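Local coordinates for DUF1460 domain-containing protein (Legionella pneumophila subsp. pneumophila, PDB 2IM9) that is of unknown function but is probably an amidase-like protein that may cleave an amide bond in cell-wall peptidoglycan or a related substrate, at residues E76-R81 / F85-V90; T97-V102 / I139-Y144; S129-N134 / V203-K208; R133-S138 / Q178-K183; I188-Q191 / N196-E199. All blocks are in the same frame, centred on the assembly; numbering follows the deposited sequence. Where two conformers were deposited one is given.

Contact 1: residues E76-R81 / F85-V90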
# COMPACT_ATOMS: atom_id res chain seq x y z
N GLU A 76 -9.15 -2.95 12.68
CA GLU A 76 -10.40 -3.63 12.35
C GLU A 76 -11.62 -2.89 12.91
O GLU A 76 -12.75 -3.32 12.69
CB GLU A 76 -10.37 -5.08 12.83
CG GLU A 76 -9.69 -6.04 11.85
CD GLU A 76 -8.21 -5.73 11.66
OE1 GLU A 76 -7.43 -5.90 12.63
OE2 GLU A 76 -7.84 -5.30 10.54
N GLY A 77 -11.38 -1.77 13.58
CA GLY A 77 -12.47 -0.89 14.00
C GLY A 77 -12.84 -1.00 15.47
O GLY A 77 -12.26 -1.79 16.23
N PRO A 78 -13.85 -0.22 15.88
CA PRO A 78 -14.30 -0.28 17.26
C PRO A 78 -14.71 -1.71 17.59
O PRO A 78 -15.21 -2.43 16.72
CB PRO A 78 -15.55 0.64 17.25
CG PRO A 78 -15.30 1.61 16.13
CD PRO A 78 -14.61 0.75 15.07
N ASN A 79 -14.47 -2.12 18.83
CA ASN A 79 -14.86 -3.44 19.29
C ASN A 79 -14.10 -4.59 18.64
O ASN A 79 -14.47 -5.75 18.85
CB ASN A 79 -16.38 -3.64 19.12
CG ASN A 79 -17.19 -2.48 19.68
OD1 ASN A 79 -17.10 -2.18 20.87
ND2 ASN A 79 -17.99 -1.83 18.83
N ALA A 80 -13.05 -4.29 17.87
CA ALA A 80 -12.31 -5.37 17.22
C ALA A 80 -11.56 -6.23 18.23
O ALA A 80 -11.22 -5.77 19.32
CB ALA A 80 -11.33 -4.79 16.19
N ARG A 81 -11.30 -7.49 17.88
CA ARG A 81 -10.70 -8.41 18.84
C ARG A 81 -9.23 -8.07 19.09
O ARG A 81 -8.77 -8.12 20.23
CB ARG A 81 -10.84 -9.86 18.34
CG ARG A 81 -10.22 -10.93 19.29
CD ARG A 81 -10.78 -10.86 20.71
NE ARG A 81 -10.42 -12.06 21.48
CZ ARG A 81 -10.85 -12.30 22.71
NH1 ARG A 81 -11.68 -11.44 23.30
NH2 ARG A 81 -10.48 -13.41 23.33
N PHE A 85 -7.99 0.11 16.14
CA PHE A 85 -7.83 1.33 15.35
C PHE A 85 -8.93 1.41 14.28
O PHE A 85 -9.54 0.37 13.92
CB PHE A 85 -6.44 1.38 14.72
CG PHE A 85 -5.43 2.17 15.51
CD1 PHE A 85 -5.25 1.94 16.88
CD2 PHE A 85 -4.69 3.18 14.89
CE1 PHE A 85 -4.33 2.68 17.62
CE2 PHE A 85 -3.75 3.93 15.63
CZ PHE A 85 -3.58 3.66 17.00
N PRO A 86 -9.22 2.62 13.78
CA PRO A 86 -10.38 2.81 12.90
C PRO A 86 -10.24 2.04 11.59
O PRO A 86 -9.13 1.76 11.13
CB PRO A 86 -10.38 4.32 12.60
CG PRO A 86 -9.10 4.86 13.12
CD PRO A 86 -8.46 3.87 14.02
N ARG A 87 -11.38 1.72 10.98
CA ARG A 87 -11.40 1.04 9.70
C ARG A 87 -11.00 1.92 8.52
O ARG A 87 -10.51 1.43 7.48
CB ARG A 87 -12.80 0.47 9.48
CG ARG A 87 -13.01 -0.72 10.40
CD ARG A 87 -14.47 -1.10 10.50
NE ARG A 87 -15.21 -0.10 11.25
CZ ARG A 87 -16.50 -0.19 11.51
NH1 ARG A 87 -17.17 -1.26 11.06
NH2 ARG A 87 -17.10 0.76 12.22
N TYR A 88 -11.23 3.22 8.68
CA TYR A 88 -10.81 4.25 7.72
C TYR A 88 -10.79 5.61 8.45
O TYR A 88 -11.43 5.77 9.50
CB TYR A 88 -11.74 4.33 6.50
CG TYR A 88 -13.20 4.40 6.90
CD1 TYR A 88 -13.83 5.64 7.12
CD2 TYR A 88 -13.95 3.23 7.09
CE1 TYR A 88 -15.18 5.71 7.50
CE2 TYR A 88 -15.28 3.28 7.47
CZ TYR A 88 -15.90 4.52 7.68
OH TYR A 88 -17.22 4.56 8.06
N ARG A 89 -10.03 6.55 7.91
CA ARG A 89 -9.90 7.86 8.53
C ARG A 89 -9.37 8.87 7.53
O ARG A 89 -8.81 8.49 6.49
CB ARG A 89 -8.95 7.78 9.74
CG ARG A 89 -7.51 7.45 9.38
CD ARG A 89 -6.74 6.93 10.57
NE ARG A 89 -6.67 7.92 11.67
CZ ARG A 89 -6.13 7.68 12.87
NH1 ARG A 89 -5.61 6.49 13.16
NH2 ARG A 89 -6.12 8.64 13.81
N VAL A 90 -9.53 10.15 7.84
CA VAL A 90 -9.02 11.20 6.94
C VAL A 90 -8.02 12.12 7.62
O VAL A 90 -7.59 13.12 7.02
CB VAL A 90 -10.16 12.05 6.35
CG1 VAL A 90 -11.03 11.19 5.41
CG2 VAL A 90 -11.01 12.67 7.48
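R87 lays the aliphatic part of its side chain against the backbone of E76 and G77, and these residues bury much of the contact. Its CG stands 3.5 Å from E76 O and 3.6 Å from G77 CA. The chain then bends at chi3 (-70°), which brings the guanidinium obliquely to P78, the two side chains crossing at about a right angle, with R87 NH2 3.8 Å from P78 CD. G77 opens a type II beta turn that runs to A80 and is closed by A80 N to G77 O at 3.1 Å. One polar bond joins the segments: G77 N donates weakly to F85 O, 2.8 Å away but bent to 130° at the hydrogen. Both segments belong to the long loop between helices 53-63 and 95-107. E76 pairs with R133 and Y123. Across the contact itself, therefore, R87 serves through its methylenes and non-bonding guanidinium contacts, while its charge is met by E31 in a salt bridge that ties the loop to helix 27-45.

Contact 2: residues T97-V102 / I139-Y144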
# COMPACT_ATOMS: atom_id res chain seq x y z
N THR A 97 -2.02 2.58 4.05
CA THR A 97 -3.39 3.06 4.21
C THR A 97 -3.70 4.22 3.26
O THR A 97 -4.86 4.39 2.83
CB THR A 97 -3.74 3.40 5.67
OG1 THR A 97 -3.06 4.59 6.07
CG2 THR A 97 -3.33 2.24 6.62
N TYR A 98 -2.70 5.03 2.93
CA TYR A 98 -2.90 6.08 1.95
C TYR A 98 -3.30 5.50 0.60
O TYR A 98 -4.29 5.91 -0.00
CB TYR A 98 -1.64 6.93 1.83
CG TYR A 98 -1.73 8.06 0.84
CD1 TYR A 98 -2.69 9.07 0.99
CD2 TYR A 98 -0.83 8.15 -0.23
CE1 TYR A 98 -2.76 10.13 0.06
CE2 TYR A 98 -0.91 9.19 -1.15
CZ TYR A 98 -1.86 10.17 -0.99
OH TYR A 98 -1.91 11.20 -1.89
N VAL A 99 -2.53 4.53 0.12
CA VAL A 99 -2.82 3.95 -1.19
C VAL A 99 -4.19 3.26 -1.17
O VAL A 99 -5.00 3.45 -2.09
CB VAL A 99 -1.66 3.04 -1.63
CG1 VAL A 99 -2.06 2.16 -2.81
CG2 VAL A 99 -0.46 3.89 -2.00
N ASN A 100 -4.46 2.49 -0.12
CA ASN A 100 -5.74 1.79 0.00
C ASN A 100 -6.93 2.75 0.04
O ASN A 100 -7.97 2.50 -0.60
CB ASN A 100 -5.75 0.95 1.28
CG ASN A 100 -5.11 -0.41 1.09
OD1 ASN A 100 -5.20 -1.00 0.02
ND2 ASN A 100 -4.48 -0.93 2.14
N THR A 101 -6.78 3.82 0.79
CA THR A 101 -7.87 4.78 0.93
C THR A 101 -8.11 5.51 -0.40
O THR A 101 -9.25 5.59 -0.87
CB THR A 101 -7.60 5.78 2.04
OG1 THR A 101 -7.45 5.06 3.27
CG2 THR A 101 -8.76 6.75 2.16
N VAL A 102 -7.04 5.99 -1.03
CA VAL A 102 -7.19 6.70 -2.31
C VAL A 102 -7.82 5.80 -3.38
O VAL A 102 -8.78 6.21 -4.05
CB VAL A 102 -5.85 7.28 -2.81
CG1 VAL A 102 -6.01 7.79 -4.26
CG2 VAL A 102 -5.40 8.41 -1.87
N ILE A 139 2.64 -10.87 -1.31
CA ILE A 139 1.91 -12.14 -1.34
C ILE A 139 0.45 -12.02 -0.93
O ILE A 139 -0.36 -12.92 -1.24
CB ILE A 139 2.65 -13.23 -0.52
CG1 ILE A 139 2.82 -12.78 0.92
CG2 ILE A 139 4.01 -13.53 -1.15
CD1 ILE A 139 2.31 -13.78 1.89
N ASP A 140 0.10 -10.93 -0.24
CA ASP A 140 -1.30 -10.65 0.09
C ASP A 140 -1.89 -9.60 -0.86
O ASP A 140 -2.76 -9.90 -1.66
CB ASP A 140 -1.45 -10.16 1.52
CG ASP A 140 -1.08 -11.19 2.56
OD1 ASP A 140 -1.30 -12.41 2.35
OD2 ASP A 140 -0.59 -10.76 3.62
N TRP A 141 -1.41 -8.36 -0.74
CA TRP A 141 -2.10 -7.23 -1.37
C TRP A 141 -2.01 -7.28 -2.88
O TRP A 141 -3.05 -7.25 -3.57
CB TRP A 141 -1.54 -5.90 -0.84
CG TRP A 141 -2.39 -4.69 -1.17
CD1 TRP A 141 -3.52 -4.28 -0.53
CD2 TRP A 141 -2.11 -3.69 -2.17
NE1 TRP A 141 -4.00 -3.12 -1.09
CE2 TRP A 141 -3.16 -2.74 -2.11
CE3 TRP A 141 -1.11 -3.54 -3.13
CZ2 TRP A 141 -3.22 -1.62 -2.95
CZ3 TRP A 141 -1.16 -2.43 -3.98
CH2 TRP A 141 -2.21 -1.48 -3.88
N ASN A 142 -0.79 -7.32 -3.42
CA ASN A 142 -0.63 -7.44 -4.87
C ASN A 142 -1.38 -8.68 -5.38
O ASN A 142 -2.15 -8.60 -6.34
CB ASN A 142 0.84 -7.58 -5.26
CG ASN A 142 1.61 -6.27 -5.17
OD1 ASN A 142 1.06 -5.21 -4.89
ND2 ASN A 142 2.91 -6.36 -5.43
N ASN A 143 -1.14 -9.82 -4.75
CA ASN A 143 -1.71 -11.08 -5.23
C ASN A 143 -3.24 -11.05 -5.31
O ASN A 143 -3.83 -11.30 -6.37
CB ASN A 143 -1.23 -12.23 -4.33
CG ASN A 143 -1.87 -13.55 -4.69
OD1 ASN A 143 -1.64 -14.07 -5.77
ND2 ASN A 143 -2.69 -14.08 -3.78
N TYR A 144 -3.86 -10.69 -4.19
CA TYR A 144 -5.32 -10.69 -4.11
C TYR A 144 -5.97 -9.61 -4.95
O TYR A 144 -7.01 -9.85 -5.58
CB TYR A 144 -5.81 -10.65 -2.66
CG TYR A 144 -5.56 -11.95 -1.93
CD1 TYR A 144 -6.04 -13.16 -2.44
CD2 TYR A 144 -4.83 -11.98 -0.74
CE1 TYR A 144 -5.79 -14.37 -1.79
CE2 TYR A 144 -4.58 -13.18 -0.08
CZ TYR A 144 -5.06 -14.37 -0.62
OH TYR A 144 -4.83 -15.56 0.02
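N100 and W141 are the residues whose CA atoms come nearest, 9.8 Å apart, so these two helical segments meet through side chains alone. Segment 139-144 includes a wider pi-type turn at 139-142. W141 spans the gap: with CG anti to its backbone N, the indole reaches toward helix 95-107. Its NE1 donates to N100 OD1 at 2.7 Å, meeting a lone pair in the carbonyl plane. The bond is bent, 136° at the hydrogen, and the oxygen lies near the indole edge but tilted 27° from the ring plane; amide and ring planes stand 61° apart. Beside this polar link, V99 CG1 touches W141 CH2 at 3.8 Å, obliquely to the ring. The indole N-H is thus satisfied within a buried contact, and the bond limits rotation of the N100 amide. Helix 111-122 flanks the pair, with T121 against both N100 and W141 and with L118 and R122 against N100. V99 also packs on L269 and F271 of strand 264-275, placing the contact between helices and the antiparallel sheet.

Contact 3: residues S129-N134 / V203-K208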
# COMPACT_ATOMS: atom_id res chain seq x y z
N SER A 129 -10.91 -9.37 9.42
CA SER A 129 -10.24 -9.99 10.57
C SER A 129 -8.77 -9.65 10.49
O SER A 129 -8.26 -9.35 9.40
CB SER A 129 -10.44 -11.51 10.57
OG SER A 129 -9.65 -12.11 9.55
N TYR A 130 -8.10 -9.68 11.64
CA TYR A 130 -6.66 -9.45 11.65
C TYR A 130 -5.92 -10.38 10.66
O TYR A 130 -5.12 -9.91 9.86
CB TYR A 130 -6.05 -9.57 13.06
CG TYR A 130 -4.63 -9.05 13.08
CD1 TYR A 130 -4.36 -7.73 13.40
CD2 TYR A 130 -3.56 -9.87 12.69
CE1 TYR A 130 -3.06 -7.24 13.40
CE2 TYR A 130 -2.24 -9.39 12.67
CZ TYR A 130 -2.00 -8.07 13.02
OH TYR A 130 -0.71 -7.57 12.99
N ILE A 131 -6.22 -11.68 10.70
CA ILE A 131 -5.43 -12.60 9.88
C ILE A 131 -5.76 -12.46 8.40
O ILE A 131 -4.93 -12.80 7.58
CB ILE A 131 -5.57 -14.08 10.30
CG1 ILE A 131 -6.98 -14.60 10.01
CG2 ILE A 131 -5.15 -14.27 11.77
CD1 ILE A 131 -7.08 -16.11 10.04
N ASN A 132 -6.97 -11.99 8.08
CA ASN A 132 -7.35 -11.77 6.68
C ASN A 132 -6.84 -10.43 6.13
O ASN A 132 -6.89 -10.19 4.93
CB ASN A 132 -8.88 -11.82 6.51
CG ASN A 132 -9.42 -13.23 6.46
OD1 ASN A 132 -8.68 -14.21 6.34
ND2 ASN A 132 -10.75 -13.35 6.56
N ARG A 133 -6.38 -9.54 6.99
CA ARG A 133 -5.86 -8.27 6.50
C ARG A 133 -4.71 -8.54 5.53
O ARG A 133 -3.91 -9.45 5.73
CB ARG A 133 -5.39 -7.39 7.66
CG ARG A 133 -5.43 -5.88 7.28
CD ARG A 133 -4.60 -5.01 8.22
NE ARG A 133 -5.13 -4.99 9.59
CZ ARG A 133 -4.50 -4.43 10.63
NH1 ARG A 133 -3.31 -3.85 10.44
NH2 ARG A 133 -5.05 -4.46 11.85
N ASN A 134 -4.64 -7.76 4.45
CA ASN A 134 -3.57 -7.92 3.48
C ASN A 134 -2.26 -7.31 3.97
O ASN A 134 -1.77 -6.33 3.41
CB ASN A 134 -3.99 -7.32 2.14
CG ASN A 134 -5.01 -8.16 1.44
OD1 ASN A 134 -4.96 -9.39 1.51
ND2 ASN A 134 -5.94 -7.50 0.71
N VAL A 203 -1.60 -14.39 22.61
CA VAL A 203 -1.46 -15.86 22.54
C VAL A 203 -2.51 -16.46 21.61
O VAL A 203 -2.22 -17.37 20.83
CB VAL A 203 -1.58 -16.53 23.97
CG1 VAL A 203 -1.63 -18.05 23.85
CG2 VAL A 203 -0.46 -16.05 24.87
N GLU A 204 -3.72 -15.93 21.70
CA GLU A 204 -4.82 -16.39 20.86
C GLU A 204 -4.54 -16.14 19.38
O GLU A 204 -4.72 -17.03 18.52
CB GLU A 204 -6.08 -15.66 21.29
CG GLU A 204 -7.33 -16.03 20.56
CD GLU A 204 -8.46 -15.15 21.06
OE1 GLU A 204 -9.02 -15.46 22.13
OE2 GLU A 204 -8.75 -14.13 20.40
N LEU A 205 -4.08 -14.93 19.09
CA LEU A 205 -3.73 -14.54 17.73
C LEU A 205 -2.56 -15.38 17.20
O LEU A 205 -2.57 -15.82 16.05
CB LEU A 205 -3.36 -13.05 17.70
CG LEU A 205 -3.05 -12.50 16.29
CD1 LEU A 205 -4.23 -12.67 15.32
CD2 LEU A 205 -2.53 -11.06 16.39
N LYS A 206 -1.55 -15.61 18.04
CA LYS A 206 -0.40 -16.41 17.59
C LYS A 206 -0.78 -17.86 17.31
O LYS A 206 -0.20 -18.51 16.41
CB LYS A 206 0.71 -16.36 18.63
CG LYS A 206 1.44 -15.03 18.63
CD LYS A 206 2.56 -15.07 19.64
CE LYS A 206 3.37 -13.79 19.57
NZ LYS A 206 4.55 -13.90 20.45
N ALA A 207 -1.74 -18.37 18.08
CA ALA A 207 -2.21 -19.73 17.88
C ALA A 207 -2.83 -19.87 16.49
O ALA A 207 -2.61 -20.88 15.81
CB ALA A 207 -3.20 -20.16 18.98
N LYS A 208 -3.55 -18.84 16.05
CA LYS A 208 -4.09 -18.85 14.70
C LYS A 208 -2.97 -18.66 13.66
O LYS A 208 -2.92 -19.38 12.66
CB LYS A 208 -5.15 -17.78 14.51
CG LYS A 208 -5.89 -17.91 13.20
CD LYS A 208 -6.76 -19.17 13.14
CE LYS A 208 -7.66 -19.17 11.90
NZ LYS A 208 -8.76 -18.14 12.02
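L205 sets its branched end over one face of the Y130 ring, a CH-pi contact between helix 195-209 and the type I beta turn Y130-R133. L205 CD2 lies 4.2 Å from the ring centroid, 21° off the normal and displaced toward the rim, while the two side chains cross at about a right angle. Its other methyl, L205 CD1, touches both Y130 CD2 at 3.9 Å and I131 CG2 at 4.0 Å. Thus L205 meets two neighbouring side chains of the turn. I131 runs past L205 in the opposite direction and crosses K208 at about a right angle. K208 bends at chi2 (68°) and chi4 (-71°), which brings its CG, CE and NZ to I131 CD1. The turn is braced by an ST motif, in which S129 OG accepts from N132 N. Y130 OH is hydrogen-bonded to K183 NZ, and Y180 of helix 176-181 packs on Y130, I131 and L205. At the exposed end of the contact, the ammonium nitrogen K208 NZ comes to 3.3 Å from the methyl I131 CD1.

Contact 4: residues R133-S138 / Q178-K183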
# COMPACT_ATOMS: atom_id res chain seq x y z
N ARG A 133 -6.38 -9.54 6.99
CA ARG A 133 -5.86 -8.27 6.50
C ARG A 133 -4.71 -8.54 5.53
O ARG A 133 -3.91 -9.45 5.73
CB ARG A 133 -5.39 -7.39 7.66
CG ARG A 133 -5.43 -5.88 7.28
CD ARG A 133 -4.60 -5.01 8.22
NE ARG A 133 -5.13 -4.99 9.59
CZ ARG A 133 -4.50 -4.43 10.63
NH1 ARG A 133 -3.31 -3.85 10.44
NH2 ARG A 133 -5.05 -4.46 11.85
N ASN A 134 -4.64 -7.76 4.45
CA ASN A 134 -3.57 -7.92 3.48
C ASN A 134 -2.26 -7.31 3.97
O ASN A 134 -1.77 -6.33 3.41
CB ASN A 134 -3.99 -7.32 2.14
CG ASN A 134 -5.01 -8.16 1.44
OD1 ASN A 134 -4.96 -9.39 1.51
ND2 ASN A 134 -5.94 -7.50 0.71
N HIS A 135 -1.68 -7.91 5.00
CA HIS A 135 -0.48 -7.37 5.65
C HIS A 135 0.75 -7.24 4.75
O HIS A 135 1.50 -6.26 4.85
CB HIS A 135 -0.08 -8.23 6.86
CG HIS A 135 -1.08 -8.20 7.97
ND1 HIS A 135 -1.23 -7.11 8.80
CD2 HIS A 135 -1.96 -9.13 8.39
CE1 HIS A 135 -2.19 -7.37 9.67
NE2 HIS A 135 -2.64 -8.60 9.45
N PHE A 136 0.96 -8.24 3.89
CA PHE A 136 2.17 -8.25 3.05
C PHE A 136 1.85 -7.74 1.66
O PHE A 136 1.00 -8.29 0.95
CB PHE A 136 2.77 -9.65 3.00
CG PHE A 136 3.36 -10.08 4.31
CD1 PHE A 136 4.68 -9.79 4.61
CD2 PHE A 136 2.57 -10.75 5.25
CE1 PHE A 136 5.23 -10.15 5.83
CE2 PHE A 136 3.12 -11.13 6.50
CZ PHE A 136 4.45 -10.83 6.79
N THR A 137 2.52 -6.68 1.28
CA THR A 137 2.27 -6.04 -0.01
C THR A 137 2.36 -7.00 -1.19
O THR A 137 1.56 -6.90 -2.14
CB THR A 137 3.16 -4.80 -0.18
OG1 THR A 137 2.94 -3.96 0.97
CG2 THR A 137 2.78 -4.02 -1.43
N SER A 138 3.32 -7.92 -1.16
CA SER A 138 3.48 -8.82 -2.31
C SER A 138 2.48 -9.97 -2.28
O SER A 138 1.54 -10.03 -3.10
CB SER A 138 4.92 -9.33 -2.42
OG SER A 138 5.31 -10.03 -1.27
N GLN A 178 6.19 -17.67 11.37
CA GLN A 178 7.32 -17.07 12.08
C GLN A 178 7.12 -15.56 12.33
O GLN A 178 7.53 -15.00 13.36
CB GLN A 178 8.63 -17.34 11.34
CG GLN A 178 9.85 -17.05 12.21
CD GLN A 178 9.89 -17.94 13.47
OE1 GLN A 178 9.55 -17.48 14.55
NE2 GLN A 178 10.24 -19.20 13.30
N TRP A 179 6.46 -14.89 11.38
CA TRP A 179 6.14 -13.48 11.57
C TRP A 179 5.20 -13.34 12.78
O TRP A 179 5.40 -12.46 13.64
CB TRP A 179 5.49 -12.94 10.30
CG TRP A 179 5.09 -11.49 10.32
CD1 TRP A 179 5.93 -10.40 10.33
CD2 TRP A 179 3.76 -10.98 10.25
NE1 TRP A 179 5.18 -9.23 10.30
CE2 TRP A 179 3.84 -9.56 10.25
CE3 TRP A 179 2.49 -11.58 10.19
CZ2 TRP A 179 2.70 -8.73 10.20
CZ3 TRP A 179 1.35 -10.75 10.15
CH2 TRP A 179 1.47 -9.34 10.16
N TYR A 180 4.19 -14.21 12.87
CA TYR A 180 3.28 -14.16 14.02
C TYR A 180 4.04 -14.42 15.31
O TYR A 180 3.85 -13.68 16.28
CB TYR A 180 2.07 -15.10 13.88
CG TYR A 180 0.99 -14.44 13.09
CD1 TYR A 180 0.96 -14.52 11.70
CD2 TYR A 180 -0.00 -13.66 13.73
CE1 TYR A 180 -0.03 -13.90 10.96
CE2 TYR A 180 -0.99 -13.01 13.00
CZ TYR A 180 -0.99 -13.12 11.62
OH TYR A 180 -1.95 -12.47 10.90
N ASN A 181 4.93 -15.40 15.28
CA ASN A 181 5.67 -15.81 16.47
C ASN A 181 6.50 -14.67 17.05
O ASN A 181 6.66 -14.57 18.27
CB ASN A 181 6.54 -17.03 16.18
CG ASN A 181 7.24 -17.55 17.41
OD1 ASN A 181 6.60 -17.87 18.43
ND2 ASN A 181 8.55 -17.62 17.34
N HIS A 182 7.00 -13.82 16.17
CA HIS A 182 7.81 -12.64 16.56
C HIS A 182 7.03 -11.45 17.14
O HIS A 182 7.62 -10.48 17.61
CB HIS A 182 8.63 -12.15 15.37
CG HIS A 182 10.00 -12.75 15.30
ND1 HIS A 182 10.23 -14.05 14.89
CD2 HIS A 182 11.21 -12.23 15.59
CE1 HIS A 182 11.53 -14.29 14.91
NE2 HIS A 182 12.15 -13.20 15.33
N LYS A 183 5.70 -11.50 17.08
CA LYS A 183 4.92 -10.35 17.53
C LYS A 183 4.96 -10.13 19.04
O LYS A 183 5.12 -11.07 19.82
CB LYS A 183 3.47 -10.47 17.08
CG LYS A 183 3.31 -10.32 15.59
CD LYS A 183 1.84 -10.49 15.19
CE LYS A 183 1.58 -10.07 13.73
NZ LYS A 183 2.03 -8.66 13.47
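W179 meets H135 and F136 with different parts of its indole, one turn of helix 176-181 facing the loop that leads into helix 137-147. The preceding Q178 accepts at its backbone O from both H182 N and H182 ND1, which come from opposite faces of the carbonyl plane. W179 has CG anti to the backbone N (chi1 180°), which extends the ring toward the other segment. F136 presents its edge to one indole face, F136 CZ lying 3.5 Å from W179 CD2; the F136 and five-membered rings have centroids 4.8 Å apart and planes at 66°. At the far end of the indole, W179 CH2 sits over one face of the H135 ring, 3.5 Å from H135 CG, with the planes of the imidazole and six-membered ring oblique at 53°. H135, F136 and W179 so form an aromatic cluster, with F136 itself at the N-cap position of helix 137-147. Y180 adds a slighter touch, its OH 4.2 Å from H135 CD2. The imidazole is held by H135 NE2 bonding to Y130 O, and R133 CB covers its face opposite W179. K183 brings NZ back over the indole face opposite F136, 3.3 Å above the plane and displaced toward the rim.

Contact 5: residues I188-Q191 / N196-E199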
# COMPACT_ATOMS: atom_id res chain seq x y z
N ILE A 188 -1.42 -5.75 19.64
CA ILE A 188 -2.77 -5.72 20.19
C ILE A 188 -3.09 -4.31 20.65
O ILE A 188 -2.57 -3.85 21.68
CB ILE A 188 -2.93 -6.70 21.38
CG1 ILE A 188 -2.44 -8.10 20.99
CG2 ILE A 188 -4.41 -6.70 21.89
CD1 ILE A 188 -3.26 -8.79 19.91
N ARG A 189 -3.95 -3.64 19.89
CA ARG A 189 -4.26 -2.23 20.12
C ARG A 189 -5.70 -2.10 20.60
O ARG A 189 -6.64 -2.19 19.82
CB ARG A 189 -3.99 -1.40 18.86
CG ARG A 189 -2.51 -1.43 18.45
CD ARG A 189 -2.18 -0.39 17.42
NE ARG A 189 -2.86 -0.62 16.15
CZ ARG A 189 -2.63 0.08 15.05
NH1 ARG A 189 -1.73 1.05 15.07
NH2 ARG A 189 -3.29 -0.19 13.93
N LEU A 190 -5.87 -1.91 21.92
CA LEU A 190 -7.18 -1.86 22.53
C LEU A 190 -7.46 -0.44 22.98
O LEU A 190 -6.55 0.26 23.43
CB LEU A 190 -7.25 -2.83 23.71
CG LEU A 190 -6.91 -4.30 23.41
CD1 LEU A 190 -6.95 -5.14 24.70
CD2 LEU A 190 -7.80 -4.89 22.32
N GLN A 191 -8.71 0.01 22.86
CA GLN A 191 -9.01 1.41 23.17
C GLN A 191 -8.94 1.68 24.67
O GLN A 191 -8.45 2.73 25.10
CB GLN A 191 -10.35 1.82 22.58
CG GLN A 191 -10.36 1.68 21.06
CD GLN A 191 -11.24 2.70 20.37
OE1 GLN A 191 -10.93 3.90 20.35
NE2 GLN A 191 -12.34 2.24 19.78
N ASN A 196 -2.90 -7.17 30.56
CA ASN A 196 -3.19 -8.59 30.73
C ASN A 196 -4.10 -9.10 29.61
O ASN A 196 -3.93 -10.20 29.09
CB ASN A 196 -3.82 -8.86 32.11
CG ASN A 196 -2.83 -8.69 33.27
OD1 ASN A 196 -3.17 -8.13 34.31
ND2 ASN A 196 -1.60 -9.19 33.09
N GLU A 197 -5.07 -8.27 29.23
CA GLU A 197 -5.94 -8.62 28.12
C GLU A 197 -5.13 -8.65 26.81
O GLU A 197 -5.40 -9.48 25.95
CB GLU A 197 -7.14 -7.66 28.04
CG GLU A 197 -8.25 -8.05 27.07
CD GLU A 197 -8.97 -9.36 27.42
OE1 GLU A 197 -8.85 -9.85 28.57
OE2 GLU A 197 -9.68 -9.89 26.54
N GLN A 198 -4.15 -7.76 26.68
CA GLN A 198 -3.24 -7.78 25.53
C GLN A 198 -2.48 -9.10 25.42
O GLN A 198 -2.38 -9.68 24.34
CB GLN A 198 -2.22 -6.63 25.61
CG GLN A 198 -2.72 -5.30 25.14
CD GLN A 198 -1.66 -4.24 25.24
OE1 GLN A 198 -1.44 -3.68 26.30
NE2 GLN A 198 -0.98 -3.98 24.14
N GLU A 199 -1.93 -9.56 26.55
CA GLU A 199 -1.20 -10.82 26.57
C GLU A 199 -2.07 -12.00 26.15
O GLU A 199 -1.65 -12.80 25.31
CB GLU A 199 -0.59 -11.08 27.96
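I188 and Q198 come closest in backbone, their CA atoms 5.7 Å apart, where the loop after helix 176-181 passes beside the first turns of helix 195-209. This is a loop-on-helix contact within a region, 188-215, predicted to form a coiled coil, although residues 188-191 are not helical here. The polar link runs from side chain to backbone: Q198 NE2 donates to I188 O at 2.9 Å, a weak bond bent to 128° at the hydrogen. Q198 is extended beyond CG (chi2 -179°), which carries the amide from the helix to the loop carbonyl. A second weak bond from the same NE2 goes to I185 O, so the amide nitrogen bridges two carbonyls of the chain leading into and through this loop.

The apolar contacts lie beside that link. I188 slides past Q198 in the opposite direction, with I188 CG2 3.9 Å from Q198 CG, and it also packs on Y82 and on L202 of the same helix. L190 crosses E197 at about a right angle and meets its aliphatic part, not its charge. The carboxylate of E197 is engaged by R201 in a salt bridge; R201 also touches L190, so the leucine lies against two residues one helical turn apart. At this second apolar meeting, L190 CD1 stands 4.0 Å from E197 CG.

Contact 1 closes before the others open along the chain; contacts 3 and 4 start from overlapping segments and share R133 and N134. Their centres are about 9 Å apart, and they join residues 129-138, the loop and the start of helix 137-147, to helices 176-181 (contact 4) and 195-209 (contact 3), which follow each other in the chain. Contact 5 uses the start of helix 195-209, ahead of the segment in contact 3, with centres about 14 Å apart. The R81-E204 salt bridge ties contact 1 to this group. Contact 2, about 4 Å from the chain centre, shares helix 137-147 with contact 4. Together they connect the helical core beside the antiparallel sheet to a peripheral layer of loops and helices.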